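Side-chain contacts in Tat-secreted protein Rv2525c (Mycobacterium tuberculosis, PDB 4PMQ), which may act as a peptidoglycan hydrolase with glycosidase activity and, in vitro, cleaves p-nitrophenyl esters with a preference for the butyrate: residues A[7-12]-A[177-182]; A[19-24]-A[58-63]; A[64-69]-A[127-132]; A[73-78]-A[123-128]. All coordinates share one frame; numbering follows the deposited sequence.

Contact 1: residues A[7-12]-A[177-182]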
loop_
_atom_site.group_PDB
_atom_site.type_symbol
_atom_site.label_atom_id
_atom_site.label_comp_id
_atom_site.label_asym_id
_atom_site.label_seq_id
_atom_site.Cartn_x
_atom_site.Cartn_y
_atom_site.Cartn_z
ATOM N N LEU A 7 -4.164 -3.170 -10.840
ATOM C CA LEU A 7 -4.264 -3.773 -9.527
ATOM C C LEU A 7 -5.376 -3.082 -8.784
ATOM O O LEU A 7 -5.456 -1.850 -8.818
ATOM C CB LEU A 7 -2.978 -3.663 -8.710
ATOM C CG LEU A 7 -1.725 -4.281 -9.334
ATOM C CD1 LEU A 7 -0.517 -3.989 -8.466
ATOM C CD2 LEU A 7 -1.852 -5.808 -9.522
ATOM N N LEU A 8 -6.220 -3.855 -8.088
ATOM C CA LEU A 8 -7.295 -3.230 -7.314
ATOM C C LEU A 8 -6.913 -3.161 -5.860
ATOM O O LEU A 8 -6.270 -4.080 -5.363
ATOM C CB LEU A 8 -8.589 -4.055 -7.456
ATOM C CG LEU A 8 -9.111 -4.263 -8.886
ATOM C CD1 LEU A 8 -10.397 -5.073 -8.863
ATOM C CD2 LEU A 8 -9.288 -2.912 -9.643
ATOM N N ASP A 9 -7.376 -2.118 -5.161
ATOM C CA ASP A 9 -7.205 -2.067 -3.709
ATOM C C ASP A 9 -8.583 -1.823 -3.079
ATOM O O ASP A 9 -9.438 -1.177 -3.685
ATOM C CB ASP A 9 -6.144 -1.058 -3.255
ATOM C CG ASP A 9 -6.583 0.385 -3.361
ATOM O OD1 ASP A 9 -7.358 0.831 -2.484
ATOM O OD2 ASP A 9 -6.151 1.062 -4.310
ATOM N N TYR A 10 -8.815 -2.386 -1.888
ATOM C CA TYR A 10 -10.134 -2.319 -1.246
ATOM C C TYR A 10 -10.022 -2.686 0.202
ATOM O O TYR A 10 -9.224 -3.565 0.540
ATOM C CB TYR A 10 -11.128 -3.278 -1.936
ATOM C CG TYR A 10 -10.515 -4.588 -2.391
ATOM C CD1 TYR A 10 -9.848 -4.682 -3.611
ATOM C CD2 TYR A 10 -10.618 -5.742 -1.610
ATOM C CE1 TYR A 10 -9.286 -5.880 -4.040
ATOM C CE2 TYR A 10 -10.082 -6.962 -2.045
ATOM C CZ TYR A 10 -9.401 -7.014 -3.255
ATOM O OH TYR A 10 -8.839 -8.165 -3.730
ATOM N N ALA A 11 -10.831 -2.037 1.042
ATOM C CA ALA A 11 -10.831 -2.292 2.485
ATOM C C ALA A 11 -12.136 -2.902 2.985
ATOM O O ALA A 11 -12.126 -3.495 4.075
ATOM C CB ALA A 11 -10.592 -0.979 3.228
ATOM N N ALA A 12 -13.265 -2.720 2.257
ATOM C CA ALA A 12 -14.586 -3.084 2.776
ATOM C C ALA A 12 -14.897 -4.575 2.814
ATOM O O ALA A 12 -15.839 -4.969 3.490
ATOM C CB ALA A 12 -15.691 -2.365 2.010
ATOM N N LEU A 177 3.691 2.071 -9.055
ATOM C CA LEU A 177 2.241 1.953 -9.108
ATOM C C LEU A 177 1.628 3.323 -9.041
ATOM O O LEU A 177 2.213 4.200 -8.405
ATOM C CB LEU A 177 1.742 1.132 -7.907
ATOM C CG LEU A 177 2.361 -0.261 -7.769
ATOM C CD1 LEU A 177 2.002 -0.926 -6.434
ATOM C CD2 LEU A 177 1.963 -1.175 -8.932
ATOM N N HIS A 178 0.447 3.500 -9.636
ATOM C CA HIS A 178 -0.256 4.799 -9.566
ATOM C C HIS A 178 -1.759 4.587 -9.342
ATOM O O HIS A 178 -2.412 3.948 -10.150
ATOM C CB HIS A 178 -0.001 5.628 -10.841
ATOM C CG HIS A 178 -0.663 6.969 -10.902
ATOM N ND1 HIS A 178 -0.798 7.628 -12.103
ATOM C CD2 HIS A 178 -1.136 7.768 -9.908
ATOM C CE1 HIS A 178 -1.387 8.785 -11.826
ATOM N NE2 HIS A 178 -1.638 8.908 -10.524
ATOM N N GLN A 179 -2.291 5.131 -8.250
ATOM C CA GLN A 179 -3.718 5.056 -7.952
ATOM C C GLN A 179 -4.403 6.087 -8.845
ATOM O O GLN A 179 -4.148 7.290 -8.690
ATOM C CB GLN A 179 -3.950 5.318 -6.468
ATOM C CG GLN A 179 -5.362 4.926 -6.026
ATOM C CD GLN A 179 -5.469 5.101 -4.543
ATOM O OE1 GLN A 179 -5.227 6.188 -4.027
ATOM N NE2 GLN A 179 -5.876 4.046 -3.827
ATOM N N VAL A 180 -5.191 5.606 -9.827
ATOM C CA VAL A 180 -5.828 6.496 -10.818
ATOM C C VAL A 180 -7.336 6.669 -10.636
ATOM O O VAL A 180 -7.903 7.538 -11.288
ATOM C CB VAL A 180 -5.516 6.057 -12.277
ATOM C CG1 VAL A 180 -4.021 6.169 -12.543
ATOM C CG2 VAL A 180 -6.015 4.634 -12.572
ATOM N N GLU A 181 -7.994 5.861 -9.792
ATOM C CA GLU A 181 -9.453 5.979 -9.607
ATOM C C GLU A 181 -9.810 5.535 -8.216
ATOM O O GLU A 181 -9.366 4.475 -7.791
ATOM C CB GLU A 181 -10.150 5.089 -10.639
ATOM C CG GLU A 181 -11.594 5.404 -10.909
ATOM C CD GLU A 181 -12.259 4.330 -11.749
ATOM O OE1 GLU A 181 -12.395 4.529 -12.978
ATOM O OE2 GLU A 181 -12.638 3.283 -11.176
ATOM N N ILE A 182 -10.599 6.348 -7.504
ATOM C CA ILE A 182 -11.038 6.051 -6.143
ATOM C C ILE A 182 -12.530 5.770 -6.125
ATOM O O ILE A 182 -13.313 6.605 -6.589
ATOM C CB ILE A 182 -10.712 7.237 -5.186
ATOM C CG1 ILE A 182 -9.213 7.496 -5.097
ATOM C CG2 ILE A 182 -11.359 7.045 -3.790
ATOM C CD1 ILE A 182 -8.467 6.452 -4.541
#

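Contact 2: residues A[19-24]-A[58-63]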
loop_
_atom_site.group_PDB
_atom_site.type_symbol
_atom_site.label_atom_id
_atom_site.label_comp_id
_atom_site.label_asym_id
_atom_site.label_seq_id
_atom_site.Cartn_x
_atom_site.Cartn_y
_atom_site.Cartn_z
ATOM N N GLN A 19 -13.551 -13.102 -9.320
ATOM C CA GLN A 19 -14.207 -11.831 -9.651
ATOM C C GLN A 19 -13.175 -10.721 -9.919
ATOM O O GLN A 19 -13.430 -9.874 -10.780
ATOM C CB GLN A 19 -15.220 -11.417 -8.588
ATOM C CG GLN A 19 -16.382 -12.427 -8.557
ATOM C CD GLN A 19 -17.467 -12.043 -7.576
ATOM O OE1 GLN A 19 -17.227 -11.876 -6.386
ATOM N NE2 GLN A 19 -18.696 -11.947 -8.043
ATOM N N ILE A 20 -12.012 -10.723 -9.223
ATOM C CA ILE A 20 -10.962 -9.735 -9.515
ATOM C C ILE A 20 -10.530 -9.944 -10.970
ATOM O O ILE A 20 -10.472 -8.996 -11.744
ATOM C CB ILE A 20 -9.776 -9.873 -8.538
ATOM C CG1 ILE A 20 -10.232 -9.454 -7.127
ATOM C CG2 ILE A 20 -8.531 -9.077 -9.026
ATOM C CD1 ILE A 20 -9.550 -10.145 -6.065
ATOM N N ARG A 21 -10.255 -11.208 -11.331
ATOM C CA ARG A 21 -9.837 -11.550 -12.673
ATOM C C ARG A 21 -10.936 -11.172 -13.697
ATOM O O ARG A 21 -10.618 -10.508 -14.689
ATOM C CB ARG A 21 -9.494 -13.023 -12.734
ATOM C CG ARG A 21 -8.904 -13.479 -14.066
ATOM C CD ARG A 21 -8.521 -14.944 -14.001
ATOM N NE ARG A 21 -9.681 -15.804 -13.769
ATOM C CZ ARG A 21 -9.614 -17.108 -13.501
ATOM N NH1 ARG A 21 -8.438 -17.728 -13.464
ATOM N NH2 ARG A 21 -10.723 -17.804 -13.285
ATOM N N ALA A 22 -12.221 -11.462 -13.389
ATOM C CA ALA A 22 -13.342 -11.129 -14.288
ATOM C C ALA A 22 -13.476 -9.619 -14.531
ATOM O O ALA A 22 -13.933 -9.208 -15.619
ATOM C CB ALA A 22 -14.656 -11.685 -13.733
ATOM N N ALA A 23 -13.060 -8.799 -13.538
ATOM C CA ALA A 23 -13.121 -7.333 -13.626
ATOM C C ALA A 23 -11.982 -6.755 -14.482
ATOM O O ALA A 23 -11.939 -5.546 -14.711
ATOM C CB ALA A 23 -13.076 -6.732 -12.226
ATOM N N GLY A 24 -11.067 -7.603 -14.947
ATOM C CA GLY A 24 -9.999 -7.131 -15.816
ATOM C C GLY A 24 -8.711 -6.747 -15.119
ATOM O O GLY A 24 -7.781 -6.294 -15.777
ATOM N N ASN A 58 -5.427 -18.272 -8.982
ATOM C CA ASN A 58 -6.075 -17.777 -10.187
ATOM C C ASN A 58 -5.106 -16.974 -11.059
ATOM O O ASN A 58 -5.552 -16.252 -11.962
ATOM C CB ASN A 58 -7.299 -16.931 -9.809
ATOM C CG ASN A 58 -8.475 -17.788 -9.425
ATOM O OD1 ASN A 58 -9.348 -18.067 -10.250
ATOM N ND2 ASN A 58 -8.480 -18.295 -8.190
ATOM N N GLY A 59 -3.796 -17.111 -10.776
ATOM C CA GLY A 59 -2.720 -16.462 -11.522
ATOM C C GLY A 59 -2.669 -14.962 -11.300
ATOM O O GLY A 59 -2.147 -14.230 -12.149
ATOM N N LEU A 60 -3.237 -14.491 -10.175
ATOM C CA LEU A 60 -3.262 -13.048 -9.903
ATOM C C LEU A 60 -2.045 -12.605 -9.085
ATOM O O LEU A 60 -1.514 -13.393 -8.284
ATOM C CB LEU A 60 -4.562 -12.621 -9.194
ATOM C CG LEU A 60 -5.846 -12.787 -9.993
ATOM C CD1 LEU A 60 -7.059 -12.500 -9.115
ATOM C CD2 LEU A 60 -5.878 -11.828 -11.212
ATOM N N LYS A 61 -1.613 -11.336 -9.286
ATOM C CA LYS A 61 -0.501 -10.741 -8.556
ATOM C C LYS A 61 -0.960 -10.256 -7.205
ATOM O O LYS A 61 -2.102 -9.796 -7.063
ATOM C CB LYS A 61 0.117 -9.546 -9.329
ATOM C CG LYS A 61 0.714 -9.920 -10.675
ATOM C CD LYS A 61 1.904 -10.840 -10.497
ATOM C CE LYS A 61 2.515 -11.285 -11.796
ATOM N NZ LYS A 61 3.660 -12.190 -11.537
ATOM N N ILE A 62 -0.076 -10.309 -6.206
ATOM C CA ILE A 62 -0.413 -9.765 -4.889
ATOM C C ILE A 62 0.647 -8.764 -4.519
ATOM O O ILE A 62 1.837 -9.026 -4.737
ATOM C CB ILE A 62 -0.525 -10.871 -3.787
ATOM C CG1 ILE A 62 -1.463 -12.017 -4.238
ATOM C CG2 ILE A 62 -0.978 -10.270 -2.415
ATOM C CD1 ILE A 62 -1.406 -13.313 -3.390
ATOM N N VAL A 63 0.225 -7.665 -3.891
ATOM C CA VAL A 63 1.120 -6.627 -3.386
ATOM C C VAL A 63 0.641 -6.270 -1.987
ATOM O O VAL A 63 -0.566 -6.152 -1.788
ATOM C CB VAL A 63 1.151 -5.377 -4.308
ATOM C CG1 VAL A 63 2.028 -4.283 -3.701
ATOM C CG2 VAL A 63 1.668 -5.744 -5.705
HETATM O O HOH W 1 -5.770 -16.781 -14.848
#

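Contact 3: residues A[64-69]-A[127-132]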
loop_
_atom_site.group_PDB
_atom_site.type_symbol
_atom_site.label_atom_id
_atom_site.label_comp_id
_atom_site.label_asym_id
_atom_site.label_seq_id
_atom_site.Cartn_x
_atom_site.Cartn_y
_atom_site.Cartn_z
ATOM N N SER A 64 1.564 -6.004 -1.060
ATOM C CA SER A 64 1.161 -5.667 0.310
ATOM C C SER A 64 1.235 -4.167 0.602
ATOM O O SER A 64 2.200 -3.506 0.215
ATOM C CB SER A 64 2.054 -6.377 1.322
ATOM O OG SER A 64 1.892 -7.783 1.292
ATOM N N CYS A 65 0.236 -3.649 1.341
ATOM C CA CYS A 65 0.283 -2.268 1.783
ATOM C C CYS A 65 -0.171 -2.202 3.225
ATOM O O CYS A 65 -0.836 -3.117 3.719
ATOM C CB CYS A 65 -0.555 -1.358 0.894
ATOM S SG CYS A 65 -2.328 -1.688 0.980
ATOM N N TYR A 66 0.215 -1.153 3.897
ATOM C CA TYR A 66 -0.109 -1.017 5.309
ATOM C C TYR A 66 -0.777 0.296 5.581
ATOM O O TYR A 66 -0.194 1.331 5.278
ATOM C CB TYR A 66 1.183 -1.104 6.154
ATOM C CG TYR A 66 0.914 -1.115 7.641
ATOM C CD1 TYR A 66 0.676 0.075 8.339
ATOM C CD2 TYR A 66 0.875 -2.312 8.352
ATOM C CE1 TYR A 66 0.372 0.068 9.700
ATOM C CE2 TYR A 66 0.557 -2.336 9.716
ATOM C CZ TYR A 66 0.303 -1.142 10.380
ATOM O OH TYR A 66 0.037 -1.145 11.723
ATOM N N GLN A 67 -1.930 0.266 6.232
ATOM C CA GLN A 67 -2.582 1.481 6.734
ATOM C C GLN A 67 -3.442 1.084 7.894
ATOM O O GLN A 67 -4.396 0.326 7.715
ATOM C CB GLN A 67 -3.408 2.225 5.681
ATOM C CG GLN A 67 -3.903 3.571 6.257
ATOM C CD GLN A 67 -4.618 4.482 5.313
ATOM O OE1 GLN A 67 -4.567 4.334 4.093
ATOM N NE2 GLN A 67 -5.252 5.501 5.878
ATOM N N TYR A 68 -3.109 1.591 9.069
ATOM C CA TYR A 68 -3.897 1.282 10.251
ATOM C C TYR A 68 -4.803 2.470 10.586
ATOM O O TYR A 68 -6.020 2.326 10.554
ATOM C CB TYR A 68 -3.006 0.889 11.443
ATOM C CG TYR A 68 -3.797 0.691 12.724
ATOM C CD1 TYR A 68 -4.518 -0.483 12.951
ATOM C CD2 TYR A 68 -3.804 1.663 13.721
ATOM C CE1 TYR A 68 -5.256 -0.666 14.131
ATOM C CE2 TYR A 68 -4.543 1.496 14.895
ATOM C CZ TYR A 68 -5.239 0.318 15.113
ATOM O OH TYR A 68 -5.947 0.178 16.295
ATOM N N GLY A 69 -4.202 3.614 10.945
ATOM C CA GLY A 69 -4.938 4.826 11.284
ATOM C C GLY A 69 -5.234 5.714 10.088
ATOM O O GLY A 69 -4.908 5.373 8.943
ATOM N N ARG A 127 12.036 5.806 8.136
ATOM C CA ARG A 127 13.336 5.238 8.522
ATOM C C ARG A 127 13.079 4.038 9.487
ATOM O O ARG A 127 13.797 3.034 9.398
ATOM C CB ARG A 127 14.258 6.279 9.142
ATOM C CG ARG A 127 14.806 7.277 8.125
ATOM C CD ARG A 127 15.758 8.257 8.784
ATOM N NE ARG A 127 16.442 9.110 7.807
ATOM C CZ ARG A 127 17.007 10.275 8.091
ATOM N NH1 ARG A 127 16.957 10.761 9.326
ATOM N NH2 ARG A 127 17.587 10.987 7.133
ATOM N N SER A 128 12.046 4.133 10.381
ATOM C CA SER A 128 11.703 2.990 11.257
ATOM C C SER A 128 11.254 1.798 10.440
ATOM O O SER A 128 11.655 0.666 10.745
ATOM C CB SER A 128 10.619 3.367 12.255
ATOM O OG SER A 128 11.201 4.113 13.303
ATOM N N TRP A 129 10.435 2.027 9.372
ATOM C CA TRP A 129 10.060 0.932 8.492
ATOM C C TRP A 129 11.328 0.287 7.915
ATOM O O TRP A 129 11.439 -0.940 7.930
ATOM C CB TRP A 129 9.128 1.414 7.377
ATOM C CG TRP A 129 7.689 1.358 7.780
ATOM C CD1 TRP A 129 6.980 2.306 8.458
ATOM C CD2 TRP A 129 6.785 0.264 7.550
ATOM N NE1 TRP A 129 5.674 1.889 8.633
ATOM C CE2 TRP A 129 5.536 0.625 8.120
ATOM C CE3 TRP A 129 6.914 -0.992 6.937
ATOM C CZ2 TRP A 129 4.406 -0.201 8.028
ATOM C CZ3 TRP A 129 5.794 -1.816 6.853
ATOM C CH2 TRP A 129 4.556 -1.412 7.379
ATOM N N GLU A 130 12.302 1.120 7.446
ATOM C CA GLU A 130 13.560 0.572 6.900
ATOM C C GLU A 130 14.353 -0.212 7.958
ATOM O O GLU A 130 15.024 -1.194 7.625
ATOM C CB GLU A 130 14.429 1.695 6.375
ATOM C CG GLU A 130 13.769 2.391 5.173
ATOM C CD GLU A 130 14.781 3.255 4.437
ATOM O OE1 GLU A 130 15.748 3.705 5.086
ATOM O OE2 GLU A 130 14.624 3.464 3.213
ATOM N N SER A 131 14.282 0.224 9.209
ATOM C CA SER A 131 15.005 -0.439 10.278
ATOM C C SER A 131 14.360 -1.752 10.659
ATOM O O SER A 131 15.022 -2.562 11.301
ATOM C CB SER A 131 15.107 0.451 11.509
ATOM O OG SER A 131 15.970 -0.172 12.461
ATOM N N VAL A 132 13.077 -1.944 10.348
ATOM C CA VAL A 132 12.405 -3.176 10.751
ATOM C C VAL A 132 12.464 -4.195 9.617
ATOM O O VAL A 132 12.942 -5.327 9.850
ATOM C CB VAL A 132 10.946 -2.895 11.182
ATOM C CG1 VAL A 132 10.177 -4.203 11.389
ATOM C CG2 VAL A 132 10.918 -2.039 12.460
#

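Contact 4: residues A[73-78]-A[123-128]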
loop_
_atom_site.group_PDB
_atom_site.type_symbol
_atom_site.label_atom_id
_atom_site.label_comp_id
_atom_site.label_asym_id
_atom_site.label_seq_id
_atom_site.Cartn_x
_atom_site.Cartn_y
_atom_site.Cartn_z
ATOM N N THR A 73 -5.378 10.134 13.456
ATOM C CA THR A 73 -4.642 8.943 13.907
ATOM C C THR A 73 -3.756 8.387 12.752
ATOM O O THR A 73 -3.360 7.221 12.813
ATOM C CB THR A 73 -5.585 7.874 14.470
ATOM O OG1 THR A 73 -6.418 7.407 13.402
ATOM C CG2 THR A 73 -6.446 8.402 15.647
ATOM N N ALA A 74 -3.389 9.224 11.738
ATOM C CA ALA A 74 -2.505 8.742 10.665
ATOM C C ALA A 74 -1.275 8.089 11.275
ATOM O O ALA A 74 -0.758 8.584 12.293
ATOM C CB ALA A 74 -2.099 9.889 9.743
ATOM N N ASP A 75 -0.836 6.954 10.691
ATOM C CA ASP A 75 0.256 6.175 11.251
ATOM C C ASP A 75 1.542 6.963 11.425
ATOM O O ASP A 75 2.264 6.734 12.403
ATOM C CB ASP A 75 0.551 4.938 10.385
ATOM C CG ASP A 75 -0.650 4.028 10.209
ATOM O OD1 ASP A 75 -1.430 3.885 11.174
ATOM O OD2 ASP A 75 -0.776 3.427 9.128
ATOM N N TRP A 76 1.849 7.866 10.469
ATOM C CA TRP A 76 3.144 8.568 10.486
ATOM C C TRP A 76 3.234 9.715 11.525
ATOM O O TRP A 76 4.328 10.225 11.752
ATOM C CB TRP A 76 3.412 9.124 9.075
ATOM C CG TRP A 76 2.315 10.007 8.568
ATOM C CD1 TRP A 76 1.223 9.640 7.826
ATOM C CD2 TRP A 76 2.229 11.421 8.744
ATOM N NE1 TRP A 76 0.473 10.757 7.514
ATOM C CE2 TRP A 76 1.075 11.862 8.061
ATOM C CE3 TRP A 76 3.034 12.369 9.399
ATOM C CZ2 TRP A 76 0.732 13.215 7.983
ATOM C CZ3 TRP A 76 2.696 13.704 9.305
ATOM C CH2 TRP A 76 1.538 14.108 8.637
ATOM N N LEU A 77 2.124 10.091 12.176
ATOM C CA LEU A 77 2.189 11.201 13.131
ATOM C C LEU A 77 3.186 10.955 14.264
ATOM O O LEU A 77 3.861 11.903 14.674
ATOM C CB LEU A 77 0.808 11.530 13.711
ATOM C CG LEU A 77 -0.205 12.081 12.694
ATOM C CD1 LEU A 77 -1.578 12.223 13.347
ATOM C CD2 LEU A 77 0.252 13.451 12.141
ATOM N N GLY A 78 3.274 9.712 14.738
ATOM C CA GLY A 78 4.168 9.330 15.836
ATOM C C GLY A 78 5.631 9.125 15.483
ATOM O O GLY A 78 6.417 8.692 16.337
ATOM N N VAL A 123 9.880 11.313 7.783
ATOM C CA VAL A 123 11.244 10.791 7.630
ATOM C C VAL A 123 11.526 9.786 8.806
ATOM O O VAL A 123 11.794 8.615 8.508
ATOM C CB VAL A 123 12.296 11.928 7.526
ATOM C CG1 VAL A 123 13.715 11.404 7.733
ATOM C CG2 VAL A 123 12.179 12.627 6.168
ATOM N N PRO A 124 11.379 10.138 10.104
ATOM C CA PRO A 124 11.666 9.111 11.127
ATOM C C PRO A 124 10.710 7.917 10.997
ATOM O O PRO A 124 11.110 6.783 11.293
ATOM C CB PRO A 124 11.509 9.839 12.456
ATOM C CG PRO A 124 10.900 11.158 12.153
ATOM C CD PRO A 124 11.133 11.467 10.706
ATOM N N TYR A 125 9.420 8.175 10.594
ATOM C CA TYR A 125 8.435 7.088 10.434
ATOM C C TYR A 125 8.933 6.056 9.391
ATOM O O TYR A 125 9.048 4.853 9.687
ATOM C CB TYR A 125 7.064 7.656 10.001
ATOM C CG TYR A 125 6.021 6.584 9.776
ATOM C CD1 TYR A 125 5.479 5.876 10.849
ATOM C CD2 TYR A 125 5.563 6.281 8.494
ATOM C CE1 TYR A 125 4.530 4.880 10.654
ATOM C CE2 TYR A 125 4.614 5.274 8.285
ATOM C CZ TYR A 125 4.117 4.561 9.369
ATOM O OH TYR A 125 3.200 3.551 9.197
ATOM N N LEU A 126 9.298 6.554 8.200
ATOM C CA LEU A 126 9.770 5.702 7.100
ATOM C C LEU A 126 11.156 5.077 7.402
ATOM O O LEU A 126 11.406 3.930 7.001
ATOM C CB LEU A 126 9.779 6.469 5.769
ATOM C CG LEU A 126 8.396 6.835 5.191
ATOM C CD1 LEU A 126 8.537 7.598 3.881
ATOM C CD2 LEU A 126 7.491 5.594 4.987
ATOM N N ARG A 127 12.036 5.806 8.136
ATOM C CA ARG A 127 13.336 5.238 8.522
ATOM C C ARG A 127 13.079 4.038 9.487
ATOM O O ARG A 127 13.797 3.034 9.398
ATOM C CB ARG A 127 14.258 6.279 9.142
ATOM C CG ARG A 127 14.806 7.277 8.125
ATOM C CD ARG A 127 15.758 8.257 8.784
ATOM N NE ARG A 127 16.442 9.110 7.807
ATOM C CZ ARG A 127 17.007 10.275 8.091
ATOM N NH1 ARG A 127 16.957 10.761 9.326
ATOM N NH2 ARG A 127 17.587 10.987 7.133
ATOM N N SER A 128 12.046 4.133 10.381
ATOM C CA SER A 128 11.703 2.990 11.257
ATOM C C SER A 128 11.254 1.798 10.440
ATOM O O SER A 128 11.655 0.666 10.745
ATOM C CB SER A 128 10.619 3.367 12.255
ATOM O OG SER A 128 11.201 4.113 13.303
HETATM O O HOH W 2 1.321 3.770 7.261
#

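Contact 1: residues A[7-12]-A[177-182]
Gln179 reaches across to Asp9 at one end of this contact, and Leu7 meets Leu177 at the other. Starting at CB, the glutamine sets CG anti to its backbone N (chi1 -166°) and runs on extended, which carries the amide to the carboxylate. Gln179 CD comes within 4.1 Å of Asp9 OD2. At the tip the two branches part company: OE1 is hydrogen-bonded to Tyr141 OH, while Gln179 NE2 donates to Asp9 OD2 over 3.0 Å at an N-H...O angle of 152°. OD2 receives it on its syn side but 25° out of the carboxylate plane, and the acceptor lies nearly in the amide plane. NE2 also bonds a bound glycerol. CD1 of Leu7 rests on CD2 of Leu177 at 3.8 Å, their side chains crossing at about a right angle. Strands 6-9 and 177-181 of this TIM-barrel-clan domain both pair antiparallel with strand 190-197, so these side chains bridge over that intervening strand. Asp9 OD2 is thus gripped by two amide donors, Gln179 NE2 and Asn195 ND2, and Gln179 is held at both ends of its amide, which sets the carboxylate's orientation beside bound glycerol and tartrate, molecules that may mark a pocket.

Contact 2: residues A[19-24]-A[58-63]
Leu60 drives its two methyls against Ile20 and Arg21 just past a Schellman motif, in which Gly59, with positive phi, ends helix 49-57 and turns the chain toward strand 61-66. That turn belongs to a beta-alpha-beta crossover from strand 27-31 to the parallel strand 61-66, and it packs here against helix 17-22, itself closed by a Schellman motif at Gly24. The tight part is buried and apolar. Leu60 CD1 sits 3.7 Å from Ile20 CG2, while Leu60 CD2 approaches CB of Arg21 at 4.1 Å; Leu55 touches both Ile20 and Leu60 and completes this patch. The outer side is looser and polar. Arg21 extends from the helix, then bends at chi3 (63°), laying one face of its guanidinium beneath Asn58 OD1. That oxygen stands 3.0 Å above the guanidinium plane, offset toward the rim, and the amide is tilted 65° to it. Because Asn58 OD1 sits over the face, its 3.3 Å approach to Arg21 NH2 has too poor an angle for a hydrogen bond. Asn58 ND2 bonds back to Asp54 O of helix 49-57. Water makes the polar link: one molecule accepts from Arg21 NH1 and donates to Asn58 O at 2.9 Å.

Contact 3: residues A[64-69]-A[127-132]
Trp129 presents the edge of its six-membered ring to the face of Tyr66, an offset edge-to-face pair with centroids 5.3 Å apart and planes at 66°. Two indole atoms do the touching. Trp129 CZ2 stands over the Tyr66 face, 3.6 Å from Tyr66 CG, and Trp129 CH2 lies as near Tyr66 CB. The approach is thus over the root of the tyrosine ring, well away from its hydroxyl. A chi1 of -174° points the Tyr66 ring away from the residue's own N, off the strand and toward the helix, and offers its face to the incoming tryptophan. One shell out, polar bonds fix both rings: Tyr66 OH is tied to His86 ND1, and Trp129 NE1 to the hydroxyl of Tyr125, one helical turn earlier. Both heteroatoms are satisfied, which probably lowers the cost of burying the pair. Helix 115-133 follows strand 105-108 and leads to the parallel strand 138-142, a beta-alpha-beta unit of this TIM-barrel-clan domain, and the aromatic pair packs that helix on the sheet. Around it, Trp129 lies on Ile105 and Ala107 of strand 105-108 and on Ala87 of helix 79-96, so the contact pins helix 115-133 to the end of strand 61-66 across the adjacent strand.

Contact 4: residues A[73-78]-A[123-128]
Tyr125 lays one face of its ring against the backbone of Trp76, whose CA sits 3.7 Å from the ring centroid and 17° off the normal, a CH-pi contact. Beside it, Trp76 CB packs on Tyr125 CD2 at 3.6 Å. The carbonyl O of Asp75 approaches obliquely, 3.4 Å from Tyr125 CE1, and Asp75 CB is 3.2 Å from Tyr125 OH. The indole of Trp76 does not lie on the ring: with CG lodged between the backbone N and carbonyl carbon (chi1 56°), it leads away from the phenol, receives Leu77 CD2 on one face, and bonds Asp111 through NE1. Trp129 NE1 bonds Tyr125 OH, and the two rings meet edge-to-face. A water 2.7 Å from Tyr125 OH and 2.8 Å from Asp75 OD2 links the hydroxyl to the carboxylate. Asp75 itself is held by backbone amides, OD1 by Gly69 and OD2 by Tyr68, which holds it beside the hydroxyl of Tyr125. In this TIM-barrel-clan domain the 73-78 loop, which follows strand 61-66 and precedes helix 79-96, is in this way anchored on helix 115-133 of the layer outside the sheet, with Trp76 also touching Gln117, Gln121 and Ile122 of that helix.

How the contacts relate
Contacts 1, 3 and 4 are buried throughout; contact 2 lies farther out and is part surface, with Arg21 and a water on its outer side. Strand 61-66 serves two of them: its start follows the turn of contact 2, its end carries contact 3, on opposite sides of the chain's centre. Contacts 3 and 4 share helix 115-133 and touch directly, through the Asp75 carboxylate and the backbone of the 64-69 segment. Contact 1 meets contact 2 where Leu7 packs on Val63. The chemistry shifts accordingly: an amide-carboxylate bond beside leucines in contact 1, apolar packing with a water-linked rim in contact 2, and aromatic rings in contacts 3 and 4.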